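Local coordinates for protein transaminase (Bacillus megaterium, PDB 5G0A) that catalyses, as an S-selective omega-transaminase, the pyridoxal-5'-phosphate-dependent transfer of amino groups between amines and carbonyl compounds, at residues 133-138 with 314-319; 170-175 with 412-417; 404-409 with 435-440. One frame throughout, in Å; residues are numbered along the deposited sequence.

How the contacts relate
Contacts 1 and 2 lie on opposite sides of the chain's centre, their own centres about 45 Å apart, and both touch the second subunit. Contact 1 pairs helices 121-136 and 314-321, which follow adjacent strands, 112-118 and 308-313, at one border of the seven-stranded sheet. Contacts 2 and 3 are neighbours, their centres about 12 Å apart: Glu174 OE2 meets Thr409 OG1 in a probable hydrogen bond, and Ile417 packs on Phe408 and Pro438. Along the chain contact 1 closes before contact 3 opens, while contact 2 crosses both, its second segment falling between 404-409 and 435-440. The loop 170-175 is thereby brought against C-terminal loops far along the sequence.

Contact 1: residues 133-138 with 314-319; sequences RLYTNR and KEIAAF. Unlike the reference sequence in segment 314-319: Ala318 (reference Glu).
Tyr135, Ile316 and Phe319 form an aromatic-aliphatic contact between the C-terminal end of helix 121-136 and the first turns of helix 314-321. The Tyr135 ring lies across Ile316, whose CG1 sits over the centre of one face, 3.9 Å from the ring centroid, in a CH-pi contact. At the ring edge, Phe319 CB lies in the plane, 3.5 Å from Tyr135 CD1. That same edge of Tyr135 is turned to the face of Phe319 in an offset edge-to-face pair, with centroids 5.3 Å apart and planes at 86°. Phe319 CG stands anti to its backbone N (chi1 168°), which places it 3.6 Å from Tyr135 CD1. The far end of the Phe319 ring reaches the helix backbone, with CZ 3.6 Å from Leu134 O. At the outer end, Tyr135 OH comes within 3.2 Å of Glu315 CD without a hydrogen bond to the carboxylate; Glu315 OE2 is instead bonded to a triethylene glycol, probably from the crystallisation liquor. Leu265 of strand 265-269 packs on both Tyr135 and Ile316, while Leu168 of the second subunit packs on Phe319. Helix 121-136 stops here in a Schellman motif, with Asn137 at positive phi and Arg138 N bonded to Arg133 O. The pairing of helices that follow the adjacent antiparallel strands 112-118 and 308-313 belongs to the large domain of a fold-type I PLP enzyme.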
ATOM      1  N   ARG B 133     -16.626  -3.094   3.446  1.00 20.84           N
ATOM      2  CA  ARG B 133     -15.475  -3.157   4.370  1.00 20.40           C
ATOM      3  C   ARG B 133     -15.843  -2.804   5.790  1.00 20.84           C
ATOM      4  O   ARG B 133     -15.392  -3.477   6.730  1.00 21.91           O
ATOM      5  CB  ARG B 133     -14.307  -2.288   3.844  1.00 20.39           C
ATOM      6  CG  ARG B 133     -13.740  -2.881   2.562  1.00 20.97           C
ATOM      7  CD  ARG B 133     -12.814  -1.885   1.845  1.00 20.15           C
ATOM      8  NE  ARG B 133     -11.876  -2.600   0.982  1.00 20.96           N
ATOM      9  CZ  ARG B 133     -11.451  -2.182  -0.200  1.00 24.57           C
ATOM     10  NH1 ARG B 133     -11.886  -1.025  -0.713  1.00 25.32           N
ATOM     11  NH2 ARG B 133     -10.574  -2.935  -0.870  1.00 23.51           N
ATOM     12  N   LEU B 134     -16.678  -1.775   5.968  1.00 19.79           N
ATOM     13  CA  LEU B 134     -17.112  -1.403   7.312  1.00 21.14           C
ATOM     14  C   LEU B 134     -17.997  -2.497   7.935  1.00 20.69           C
ATOM     15  O   LEU B 134     -17.813  -2.832   9.115  1.00 22.44           O
ATOM     16  CB  LEU B 134     -17.865  -0.078   7.340  1.00 21.30           C
ATOM     17  CG  LEU B 134     -17.004   1.193   7.178  1.00 22.10           C
ATOM     18  CD1 LEU B 134     -17.881   2.368   6.756  1.00 20.66           C
ATOM     19  CD2 LEU B 134     -16.138   1.546   8.400  1.00 21.69           C
ATOM     20  N   TYR B 135     -18.936  -3.024   7.156  1.00 21.73           N
ATOM     21  CA  TYR B 135     -19.863  -4.038   7.726  1.00 22.36           C
ATOM     22  C   TYR B 135     -19.096  -5.281   8.182  1.00 23.79           C
ATOM     23  O   TYR B 135     -19.333  -5.836   9.280  1.00 23.33           O
ATOM     24  CB  TYR B 135     -20.925  -4.412   6.674  1.00 22.00           C
ATOM     25  CG  TYR B 135     -21.836  -5.519   7.150  1.00 22.60           C
ATOM     26  CD1 TYR B 135     -22.877  -5.250   8.034  1.00 24.36           C
ATOM     27  CD2 TYR B 135     -21.605  -6.832   6.748  1.00 25.17           C
ATOM     28  CE1 TYR B 135     -23.690  -6.282   8.491  1.00 25.21           C
ATOM     29  CE2 TYR B 135     -22.418  -7.869   7.191  1.00 26.66           C
ATOM     30  CZ  TYR B 135     -23.438  -7.579   8.057  1.00 27.31           C
ATOM     31  OH  TYR B 135     -24.215  -8.640   8.485  1.00 29.69           O
ATOM     32  N   THR B 136     -18.201  -5.744   7.321  1.00 23.40           N
ATOM     33  CA  THR B 136     -17.462  -6.974   7.624  1.00 22.61           C
ATOM     34  C   THR B 136     -16.286  -6.700   8.550  1.00 24.84           C
ATOM     35  O   THR B 136     -15.761  -7.631   9.172  1.00 23.93           O
ATOM     36  CB  THR B 136     -16.934  -7.656   6.364  1.00 23.99           C
ATOM     37  OG1 THR B 136     -16.023  -6.756   5.689  1.00 22.56           O
ATOM     38  CG2 THR B 136     -18.108  -8.129   5.397  1.00 23.28           C
ATOM     39  N   ASN B 137     -15.874  -5.427   8.634  1.00 23.38           N
ATOM     40  CA  ASN B 137     -14.598  -5.041   9.305  1.00 24.40           C
ATOM     41  C   ASN B 137     -13.407  -5.808   8.706  1.00 23.93           C
ATOM     42  O   ASN B 137     -12.553  -6.342   9.440  1.00 25.18           O
ATOM     43  CB  ASN B 137     -14.676  -5.243  10.833  1.00 25.17           C
ATOM     44  CG  ASN B 137     -13.565  -4.514  11.593  1.00 28.42           C
ATOM     45  OD1 ASN B 137     -13.090  -4.993  12.646  1.00 31.42           O
ATOM     46  ND2 ASN B 137     -13.174  -3.347  11.100  1.00 27.12           N
ATOM     47  N   ARG B 138     -13.364  -5.876   7.376  1.00 20.94           N
ATOM     48  CA  ARG B 138     -12.330  -6.629   6.644  1.00 22.16           C
ATOM     49  C   ARG B 138     -11.865  -5.820   5.437  1.00 21.96           C
ATOM     50  O   ARG B 138     -12.678  -5.103   4.840  1.00 22.03           O
ATOM     51  CB  ARG B 138     -12.869  -7.960   6.110  1.00 23.22           C
ATOM     52  CG  ARG B 138     -13.377  -8.924   7.177  1.00 23.45           C
ATOM     53  CD  ARG B 138     -13.965 -10.123   6.464  1.00 23.13           C
ATOM     54  NE  ARG B 138     -14.747 -10.933   7.405  1.00 25.40           N
ATOM     55  CZ  ARG B 138     -15.636 -11.848   7.006  1.00 26.00           C
ATOM     56  NH1 ARG B 138     -15.851 -12.040   5.708  1.00 26.11           N
ATOM     57  NH2 ARG B 138     -16.328 -12.542   7.926  1.00 28.13           N
ATOM     58  N   LYS B 314     -31.028  -5.637   4.026  1.00 23.20           N
ATOM     59  CA  LYS B 314     -31.598  -5.295   5.312  1.00 25.44           C
ATOM     60  C   LYS B 314     -30.584  -5.475   6.445  1.00 24.29           C
ATOM     61  O   LYS B 314     -30.530  -4.662   7.360  1.00 24.59           O
ATOM     62  CB  LYS B 314     -32.832  -6.167   5.575  1.00 27.22           C
ATOM     63  CG  LYS B 314     -33.969  -5.855   4.624  1.00 28.02           C
ATOM     64  CD  LYS B 314     -35.238  -6.615   5.001  1.00 31.47           C
ATOM     65  CE  LYS B 314     -36.435  -6.042   4.265  1.00 33.29           C
ATOM     66  NZ  LYS B 314     -36.474  -6.418   2.836  1.00 40.30           N
ATOM     67  N   GLU B 315     -29.787  -6.538   6.386  1.00 25.36           N
ATOM     68  CA  GLU B 315     -28.833  -6.781   7.474  1.00 25.99           C
ATOM     69  C   GLU B 315     -27.713  -5.727   7.474  1.00 24.59           C
ATOM     70  O   GLU B 315     -27.319  -5.262   8.527  1.00 23.78           O
ATOM     71  CB  GLU B 315     -28.303  -8.226   7.504  1.00 31.10           C
ATOM     72  CG  GLU B 315     -27.274  -8.582   6.467  1.00 33.81           C
ATOM     73  CD  GLU B 315     -26.596  -9.935   6.698  1.00 36.19           C
ATOM     74  OE1 GLU B 315     -26.855 -10.639   7.720  1.00 37.78           O
ATOM     75  OE2 GLU B 315     -25.795 -10.292   5.824  1.00 34.56           O
ATOM     76  N   ILE B 316     -27.241  -5.354   6.291  1.00 23.85           N
ATOM     77  CA  ILE B 316     -26.223  -4.289   6.192  1.00 23.17           C
ATOM     78  C   ILE B 316     -26.774  -2.942   6.662  1.00 22.34           C
ATOM     79  O   ILE B 316     -26.145  -2.235   7.462  1.00 21.98           O
ATOM     80  CB  ILE B 316     -25.587  -4.237   4.777  1.00 23.99           C
ATOM     81  CG1 ILE B 316     -24.801  -5.535   4.514  1.00 23.45           C
ATOM     82  CG2 ILE B 316     -24.696  -2.995   4.646  1.00 23.42           C
ATOM     83  CD1 ILE B 316     -24.339  -5.682   3.060  1.00 24.90           C
ATOM     84  N   ALA B 317     -27.975  -2.598   6.192  1.00 23.78           N
ATOM     85  CA  ALA B 317     -28.655  -1.382   6.647  1.00 23.88           C
ATOM     86  C   ALA B 317     -28.841  -1.320   8.161  1.00 24.84           C
ATOM     87  O   ALA B 317     -28.638  -0.285   8.773  1.00 24.44           O
ATOM     88  CB  ALA B 317     -29.993  -1.220   5.938  1.00 24.62           C
ATOM     89  N   ALA B 318     -29.217  -2.445   8.772  1.00 24.85           N
ATOM     90  CA  ALA B 318     -29.446  -2.458  10.218  1.00 26.53           C
ATOM     91  C   ALA B 318     -28.142  -2.167  10.981  1.00 24.48           C
ATOM     92  O   ALA B 318     -28.147  -1.461  11.980  1.00 25.19           O
ATOM     93  CB  ALA B 318     -30.047  -3.801  10.647  1.00 26.62           C
ATOM     94  N   PHE B 319     -27.028  -2.674  10.454  1.00 23.57           N
ATOM     95  CA  PHE B 319     -25.718  -2.432  11.032  1.00 25.14           C
ATOM     96  C   PHE B 319     -25.342  -0.961  10.888  1.00 24.04           C
ATOM     97  O   PHE B 319     -25.013  -0.293  11.871  1.00 24.68           O
ATOM     98  CB  PHE B 319     -24.669  -3.316  10.360  1.00 23.46           C
ATOM     99  CG  PHE B 319     -23.249  -2.926  10.696  1.00 25.59           C
ATOM    100  CD1 PHE B 319     -22.643  -3.371  11.872  1.00 27.78           C
ATOM    101  CD2 PHE B 319     -22.517  -2.107   9.828  1.00 26.27           C
ATOM    102  CE1 PHE B 319     -21.327  -3.027  12.164  1.00 27.77           C
ATOM    103  CE2 PHE B 319     -21.200  -1.752  10.130  1.00 26.15           C
ATOM    104  CZ  PHE B 319     -20.606  -2.215  11.296  1.00 26.01           C
TER

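Contact 2: residues 170-175 with 412-417; sequences GENSES and MNPNQI
Asn172 and Asn413 bring two surface loops together through stacked side-chain amides, their planes only 21° apart. Asn172 OD1 does most of the touching: it lies 3.4 Å from Asn413 CA and also touches Pro414 CD. Asn413 CG is anti to its backbone N (chi1 -159°), which puts it 3.5 Å from the same Asn172 OD1. Across the two loops this oxygen thus meets mainly carbon, while its hydrogen bond comes from Arg324 NH2 of the second subunit. NH1 of that arginine binds Met412 O, so one guanidinium grips both loops. Asn413 OD1 is used within its own segment, accepting from Asn415 N at 3.2 Å in an Asx turn. The donor stands above the carbonyl plane, yet the N-H points almost straight at the oxygen, at 169°. The remaining contacts are van der Waals. Glu174 crosses Met412 obliquely, its OE1 3.4 Å from Met412 CG and its CG 3.7 Å from Met412 N, while Glu174 OE2 is hydrogen-bonded to Thr409 OG1. Met412 meets the carboxylate with its methylene, although its CB points away. The two loops therefore meet through stacked amides and van der Waals contact, and the hydrogen bonds that join them run through Arg324 of the second subunit, which ties this surface contact to the assembly.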
ATOM      1  N   GLY B 170       0.464   5.472 -26.194  1.00 39.53           N
ATOM      2  CA  GLY B 170       1.015   6.202 -27.322  1.00 41.00           C
ATOM      3  C   GLY B 170       0.054   6.271 -28.489  1.00 41.91           C
ATOM      4  O   GLY B 170      -0.994   5.619 -28.500  1.00 42.27           O
ATOM      5  N   GLU B 171       0.439   7.063 -29.482  1.00 43.35           N
ATOM      6  CA  GLU B 171      -0.344   7.260 -30.687  1.00 45.58           C
ATOM      7  C   GLU B 171       0.143   6.250 -31.722  1.00 46.98           C
ATOM      8  O   GLU B 171       1.170   6.470 -32.352  1.00 44.90           O
ATOM      9  CB  GLU B 171      -0.115   8.689 -31.175  1.00 47.01           C
ATOM     10  CG  GLU B 171      -0.930   9.145 -32.368  1.00 48.98           C
ATOM     11  CD  GLU B 171      -0.531  10.544 -32.796  1.00 53.14           C
ATOM     12  OE1 GLU B 171       0.646  10.734 -33.180  1.00 55.43           O
ATOM     13  OE2 GLU B 171      -1.376  11.457 -32.722  1.00 49.91           O
ATOM     14  N   ASN B 172      -0.579   5.137 -31.862  1.00 46.58           N
ATOM     15  CA  ASN B 172      -0.246   4.081 -32.840  1.00 47.78           C
ATOM     16  C   ASN B 172       1.113   3.433 -32.581  1.00 49.38           C
ATOM     17  O   ASN B 172       1.849   3.080 -33.504  1.00 48.82           O
ATOM     18  CB  ASN B 172      -0.351   4.614 -34.277  1.00 48.05           C
ATOM     19  CG  ASN B 172      -1.678   5.303 -34.543  1.00 47.65           C
ATOM     20  OD1 ASN B 172      -2.741   4.781 -34.195  1.00 45.44           O
ATOM     21  ND2 ASN B 172      -1.623   6.485 -35.159  1.00 46.49           N
ATOM     22  N   SER B 173       1.437   3.305 -31.301  1.00 52.83           N
ATOM     23  CA  SER B 173       2.639   2.626 -30.849  1.00 55.47           C
ATOM     24  C   SER B 173       2.332   2.009 -29.493  1.00 57.56           C
ATOM     25  O   SER B 173       1.790   2.678 -28.616  1.00 51.02           O
ATOM     26  CB  SER B 173       3.803   3.615 -30.742  1.00 57.72           C
ATOM     27  OG  SER B 173       4.853   3.089 -29.947  1.00 62.38           O
ATOM     28  N   GLU B 174       2.652   0.730 -29.335  1.00 63.57           N
ATOM     29  CA  GLU B 174       2.468   0.050 -28.053  1.00 67.01           C
ATOM     30  C   GLU B 174       3.818  -0.187 -27.381  1.00 70.95           C
ATOM     31  O   GLU B 174       4.179  -1.322 -27.053  1.00 79.01           O
ATOM     32  CB  GLU B 174       1.675  -1.250 -28.224  1.00 67.73           C
ATOM     33  CG  GLU B 174       0.189  -1.034 -28.483  1.00 67.84           C
ATOM     34  CD  GLU B 174      -0.643  -2.275 -28.219  1.00 69.79           C
ATOM     35  OE1 GLU B 174      -0.495  -3.260 -28.972  1.00 69.76           O
ATOM     36  OE2 GLU B 174      -1.454  -2.264 -27.265  1.00 68.06           O
ATOM     37  N   SER B 175       4.559   0.902 -27.190  1.00 69.93           N
ATOM     38  CA  SER B 175       5.889   0.856 -26.584  1.00 71.58           C
ATOM     39  C   SER B 175       6.092   1.980 -25.569  1.00 71.39           C
ATOM     40  O   SER B 175       6.893   1.851 -24.639  1.00 71.27           O
ATOM     41  CB  SER B 175       6.972   0.913 -27.663  1.00 72.15           C
ATOM     42  OG  SER B 175       6.886  -0.209 -28.527  1.00 70.36           O
ATOM     43  N   MET B 412      -2.748   0.749 -29.724  1.00 44.11           N
ATOM     44  CA  MET B 412      -2.930   0.112 -31.028  1.00 46.49           C
ATOM     45  C   MET B 412      -3.443   1.097 -32.070  1.00 46.98           C
ATOM     46  O   MET B 412      -4.174   2.034 -31.751  1.00 45.96           O
ATOM     47  CB  MET B 412      -3.942  -1.031 -30.930  1.00 48.82           C
ATOM     48  CG  MET B 412      -3.391  -2.359 -30.459  1.00 52.02           C
ATOM     49  SD  MET B 412      -4.552  -3.685 -30.844  1.00 54.03           S
ATOM     50  CE  MET B 412      -4.268  -3.903 -32.603  1.00 53.07           C
ATOM     51  N   ASN B 413      -3.063   0.852 -33.319  1.00 44.42           N
ATOM     52  CA  ASN B 413      -3.622   1.549 -34.459  1.00 44.69           C
ATOM     53  C   ASN B 413      -5.040   1.036 -34.700  1.00 43.96           C
ATOM     54  O   ASN B 413      -5.244  -0.173 -34.844  1.00 43.28           O
ATOM     55  CB  ASN B 413      -2.735   1.325 -35.695  1.00 45.13           C
ATOM     56  CG  ASN B 413      -2.938   2.378 -36.769  1.00 47.45           C
ATOM     57  OD1 ASN B 413      -4.051   2.852 -37.002  1.00 49.21           O
ATOM     58  ND2 ASN B 413      -1.855   2.741 -37.447  1.00 49.43           N
ATOM     59  N   PRO B 414      -6.034   1.946 -34.720  1.00 44.35           N
ATOM     60  CA  PRO B 414      -7.419   1.514 -34.947  1.00 45.52           C
ATOM     61  C   PRO B 414      -7.670   0.927 -36.346  1.00 47.18           C
ATOM     62  O   PRO B 414      -8.688   0.263 -36.555  1.00 44.59           O
ATOM     63  CB  PRO B 414      -8.247   2.786 -34.720  1.00 46.86           C
ATOM     64  CG  PRO B 414      -7.281   3.926 -34.749  1.00 47.30           C
ATOM     65  CD  PRO B 414      -5.934   3.379 -34.387  1.00 45.36           C
ATOM     66  N   ASN B 415      -6.751   1.132 -37.288  1.00 49.83           N
ATOM     67  CA  ASN B 415      -6.886   0.465 -38.591  1.00 51.43           C
ATOM     68  C   ASN B 415      -6.554  -1.041 -38.546  1.00 52.61           C
ATOM     69  O   ASN B 415      -6.672  -1.743 -39.554  1.00 53.38           O
ATOM     70  CB  ASN B 415      -6.137   1.216 -39.710  1.00 53.27           C
ATOM     71  CG  ASN B 415      -4.623   1.127 -39.596  1.00 52.37           C
ATOM     72  OD1 ASN B 415      -4.076   0.261 -38.918  1.00 52.41           O
ATOM     73  ND2 ASN B 415      -3.934   2.028 -40.289  1.00 54.75           N
ATOM     74  N   GLN B 416      -6.168  -1.520 -37.361  1.00 51.02           N
ATOM     75  CA  GLN B 416      -5.886  -2.936 -37.118  1.00 50.93           C
ATOM     76  C   GLN B 416      -6.965  -3.606 -36.257  1.00 49.62           C
ATOM     77  O   GLN B 416      -6.929  -4.819 -36.054  1.00 50.24           O
ATOM     78  CB  GLN B 416      -4.523  -3.098 -36.429  1.00 54.67           C
ATOM     79  CG  GLN B 416      -3.324  -2.714 -37.288  1.00 58.76           C
ATOM     80  CD  GLN B 416      -2.010  -2.727 -36.523  1.00 61.99           C
ATOM     81  OE1 GLN B 416      -1.860  -3.432 -35.520  1.00 65.48           O
ATOM     82  NE2 GLN B 416      -1.043  -1.951 -37.003  1.00 59.88           N
ATOM     83  N   ILE B 417      -7.916  -2.813 -35.760  1.00 48.00           N
ATOM     84  CA  ILE B 417      -8.922  -3.286 -34.809  1.00 45.17           C
ATOM     85  C   ILE B 417     -10.254  -3.536 -35.514  1.00 45.00           C
ATOM     86  O   ILE B 417     -10.889  -2.588 -35.972  1.00 43.28           O
ATOM     87  CB  ILE B 417      -9.135  -2.263 -33.662  1.00 44.64           C
ATOM     88  CG1 ILE B 417      -7.822  -1.984 -32.911  1.00 45.82           C
ATOM     89  CG2 ILE B 417     -10.225  -2.734 -32.700  1.00 43.22           C
ATOM     90  CD1 ILE B 417      -7.955  -0.948 -31.805  1.00 43.47           C
TER

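Contact 3: residues 404-409 with 435-440; sequences LDRNFT and GVMPNT
Asp405 and Asn439 join two segments in a buried contact of the C-terminal part of the chain; the Val436 side chain is about 9 Å from the bound pyridoxal-5'-phosphate at the nearest atoms. Leu404 to Asn407 form a tight turn of type II' geometry, with Asp405 at positive phi and Asn407 N bonded to Leu404 O. Asp405 CG is anti to the backbone N (chi1 -168°), which carries it toward Asn439. Asn439 ND2 donates to Asp405 OD1 at 2.7 Å, nearly straight at 169°, and also bonds Val402 O. The amide and carboxylate are almost coplanar, 14° apart, and the oxygen is met on its anti side. A water also donates to Asp405 OD1 while accepting from Asn439 N, and it bonds Thr440 OG1 as well. The other oxygen, Asp405 OD2, forms a salt bridge with Arg406 NH1 at 2.8 Å, although the hydrogen bond in it is weak. Arg406 NH2 and NE are bonded to Ser244 O and Gly243 O, and Thr440 OG1 lies over one face of the guanidinium, 3.6 Å from Arg406 NH2.

Alongside the polar group, Pro438 and Met437 pack on Phe408. Pro438 CD makes a CH-pi contact over the Phe408 ring, offset toward its rim, 3.8 Å from the centroid. Met437 CE is at the ring edge, 3.9 Å from Phe408 CE1, and its sulfur makes an oblique Met-aromatic contact. Met437 SD also lies 3.9 Å from Arg406 CG. Pro438 CG packs 3.4 Å from Asp405 O. The two donors on OD1 and the arginine at OD2 would favour the anionic form of Asp405, while the Asn439 bond and the water link the turn to segment 435-440.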
ATOM      1  N   LEU B 404      -3.900 -10.073 -28.268  1.00 42.75           N
ATOM      2  CA  LEU B 404      -4.010  -9.573 -26.885  1.00 41.94           C
ATOM      3  C   LEU B 404      -5.454  -9.440 -26.410  1.00 40.57           C
ATOM      4  O   LEU B 404      -5.699  -9.378 -25.206  1.00 38.94           O
ATOM      5  CB  LEU B 404      -3.252  -8.247 -26.695  1.00 41.61           C
ATOM      6  CG  LEU B 404      -1.761  -8.257 -26.315  1.00 44.31           C
ATOM      7  CD1 LEU B 404      -1.141  -6.876 -26.522  1.00 43.26           C
ATOM      8  CD2 LEU B 404      -1.524  -8.736 -24.883  1.00 42.95           C
ATOM      9  N   ASP B 405      -6.398  -9.416 -27.354  1.00 38.24           N
ATOM     10  CA  ASP B 405      -7.840  -9.448 -27.050  1.00 37.23           C
ATOM     11  C   ASP B 405      -8.162  -8.427 -25.948  1.00 37.41           C
ATOM     12  O   ASP B 405      -7.848  -7.251 -26.107  1.00 35.73           O
ATOM     13  CB  ASP B 405      -8.296 -10.871 -26.702  1.00 38.91           C
ATOM     14  CG  ASP B 405      -9.818 -11.022 -26.669  1.00 42.80           C
ATOM     15  OD1 ASP B 405     -10.508 -10.563 -27.612  1.00 42.48           O
ATOM     16  OD2 ASP B 405     -10.319 -11.632 -25.704  1.00 42.75           O
ATOM     17  N   ARG B 406      -8.727  -8.872 -24.830  1.00 35.15           N
ATOM     18  CA  ARG B 406      -9.200  -7.947 -23.804  1.00 36.38           C
ATOM     19  C   ARG B 406      -8.049  -7.374 -22.966  1.00 36.84           C
ATOM     20  O   ARG B 406      -8.273  -6.529 -22.089  1.00 36.09           O
ATOM     21  CB  ARG B 406     -10.287  -8.600 -22.936  1.00 38.63           C
ATOM     22  CG  ARG B 406     -11.604  -8.873 -23.674  1.00 39.61           C
ATOM     23  CD  ARG B 406     -12.480  -9.854 -22.897  1.00 40.59           C
ATOM     24  NE  ARG B 406     -13.751 -10.110 -23.573  1.00 44.20           N
ATOM     25  CZ  ARG B 406     -13.958 -11.070 -24.474  1.00 48.63           C
ATOM     26  NH1 ARG B 406     -12.974 -11.897 -24.822  1.00 48.72           N
ATOM     27  NH2 ARG B 406     -15.163 -11.216 -25.025  1.00 46.12           N
ATOM     28  N   ASN B 407      -6.824  -7.825 -23.252  1.00 36.39           N
ATOM     29  CA  ASN B 407      -5.612  -7.265 -22.649  1.00 38.67           C
ATOM     30  C   ASN B 407      -4.903  -6.271 -23.573  1.00 36.47           C
ATOM     31  O   ASN B 407      -3.760  -5.891 -23.320  1.00 38.01           O
ATOM     32  CB  ASN B 407      -4.648  -8.377 -22.177  1.00 38.13           C
ATOM     33  CG  ASN B 407      -5.014  -8.925 -20.806  1.00 39.20           C
ATOM     34  OD1 ASN B 407      -5.579  -8.211 -19.981  1.00 38.84           O
ATOM     35  ND2 ASN B 407      -4.690 -10.201 -20.554  1.00 38.69           N
ATOM     36  N   PHE B 408      -5.595  -5.829 -24.627  1.00 34.86           N
ATOM     37  CA  PHE B 408      -5.041  -4.820 -25.543  1.00 35.88           C
ATOM     38  C   PHE B 408      -4.969  -3.455 -24.857  1.00 36.55           C
ATOM     39  O   PHE B 408      -5.512  -3.283 -23.762  1.00 35.55           O
ATOM     40  CB  PHE B 408      -5.870  -4.739 -26.850  1.00 36.13           C
ATOM     41  CG  PHE B 408      -6.975  -3.698 -26.820  1.00 38.22           C
ATOM     42  CD1 PHE B 408      -7.970  -3.738 -25.845  1.00 38.15           C
ATOM     43  CD2 PHE B 408      -7.014  -2.677 -27.775  1.00 39.40           C
ATOM     44  CE1 PHE B 408      -8.968  -2.772 -25.812  1.00 38.42           C
ATOM     45  CE2 PHE B 408      -8.019  -1.717 -27.755  1.00 39.71           C
ATOM     46  CZ  PHE B 408      -8.991  -1.762 -26.771  1.00 38.87           C
ATOM     47  N   THR B 409      -4.289  -2.501 -25.490  1.00 34.96           N
ATOM     48  CA  THR B 409      -4.290  -1.114 -25.034  1.00 34.66           C
ATOM     49  C   THR B 409      -4.718  -0.224 -26.204  1.00 36.54           C
ATOM     50  O   THR B 409      -4.679  -0.651 -27.370  1.00 37.08           O
ATOM     51  CB  THR B 409      -2.914  -0.636 -24.511  1.00 35.55           C
ATOM     52  OG1 THR B 409      -2.046  -0.353 -25.613  1.00 35.82           O
ATOM     53  CG2 THR B 409      -2.263  -1.678 -23.582  1.00 36.38           C
ATOM     54  N   GLY B 435     -17.801  -1.525 -30.966  1.00 32.32           N
ATOM     55  CA  GLY B 435     -17.449  -2.094 -29.658  1.00 33.07           C
ATOM     56  C   GLY B 435     -16.318  -1.373 -28.952  1.00 37.13           C
ATOM     57  O   GLY B 435     -15.657  -0.503 -29.529  1.00 39.68           O
ATOM     58  N   VAL B 436     -16.093  -1.751 -27.698  1.00 35.66           N
ATOM     59  CA  VAL B 436     -15.017  -1.165 -26.886  1.00 36.29           C
ATOM     60  C   VAL B 436     -13.752  -2.024 -26.906  1.00 35.99           C
ATOM     61  O   VAL B 436     -12.632  -1.512 -26.786  1.00 33.79           O
ATOM     62  CB  VAL B 436     -15.483  -0.930 -25.438  1.00 38.05           C
ATOM     63  CG1 VAL B 436     -16.635   0.054 -25.419  1.00 42.78           C
ATOM     64  CG2 VAL B 436     -15.929  -2.217 -24.783  1.00 39.91           C
ATOM     65  N   MET B 437     -13.949  -3.328 -27.063  1.00 33.30           N
ATOM     66  CA  MET B 437     -12.866  -4.302 -27.143  1.00 36.93           C
ATOM     67  C   MET B 437     -12.599  -4.581 -28.623  1.00 37.36           C
ATOM     68  O   MET B 437     -13.489  -4.399 -29.458  1.00 39.55           O
ATOM     69  CB  MET B 437     -13.250  -5.590 -26.401  1.00 34.49           C
ATOM     70  CG  MET B 437     -13.386  -5.429 -24.889  1.00 35.73           C
ATOM     71  SD  MET B 437     -11.871  -5.005 -23.996  1.00 37.96           S
ATOM     72  CE  MET B 437     -12.104  -3.268 -23.615  1.00 36.69           C
ATOM     73  N   PRO B 438     -11.374  -5.014 -28.958  1.00 39.16           N
ATOM     74  CA  PRO B 438     -10.966  -5.083 -30.365  1.00 36.73           C
ATOM     75  C   PRO B 438     -11.638  -6.188 -31.189  1.00 39.08           C
ATOM     76  O   PRO B 438     -11.826  -6.011 -32.401  1.00 39.55           O
ATOM     77  CB  PRO B 438      -9.450  -5.314 -30.274  1.00 37.03           C
ATOM     78  CG  PRO B 438      -9.258  -6.011 -28.969  1.00 36.15           C
ATOM     79  CD  PRO B 438     -10.293  -5.434 -28.043  1.00 37.16           C
ATOM     80  N   ASN B 439     -11.993  -7.307 -30.551  1.00 37.32           N
ATOM     81  CA  ASN B 439     -12.627  -8.436 -31.259  1.00 38.93           C
ATOM     82  C   ASN B 439     -14.091  -8.658 -30.923  1.00 38.38           C
ATOM     83  O   ASN B 439     -14.648  -9.707 -31.248  1.00 37.44           O
ATOM     84  CB  ASN B 439     -11.897  -9.753 -30.945  1.00 38.14           C
ATOM     85  CG  ASN B 439     -10.411  -9.668 -31.171  1.00 39.30           C
ATOM     86  OD1 ASN B 439      -9.956  -9.336 -32.266  1.00 41.64           O
ATOM     87  ND2 ASN B 439      -9.637  -9.972 -30.131  1.00 41.53           N
ATOM     88  N   THR B 440     -14.723  -7.694 -30.257  1.00 36.95           N
ATOM     89  CA  THR B 440     -16.033  -7.955 -29.700  1.00 34.63           C
ATOM     90  C   THR B 440     -16.897  -6.732 -29.841  1.00 36.60           C
ATOM     91  O   THR B 440     -16.556  -5.668 -29.345  1.00 34.57           O
ATOM     92  CB  THR B 440     -15.947  -8.321 -28.200  1.00 36.21           C
ATOM     93  OG1 THR B 440     -14.852  -9.233 -27.985  1.00 38.42           O
ATOM     94  CG2 THR B 440     -17.262  -8.946 -27.717  1.00 34.18           C
TER
HETATM   95  O   HOH W   1     -12.099  -8.385 -27.860  1.00 39.82           O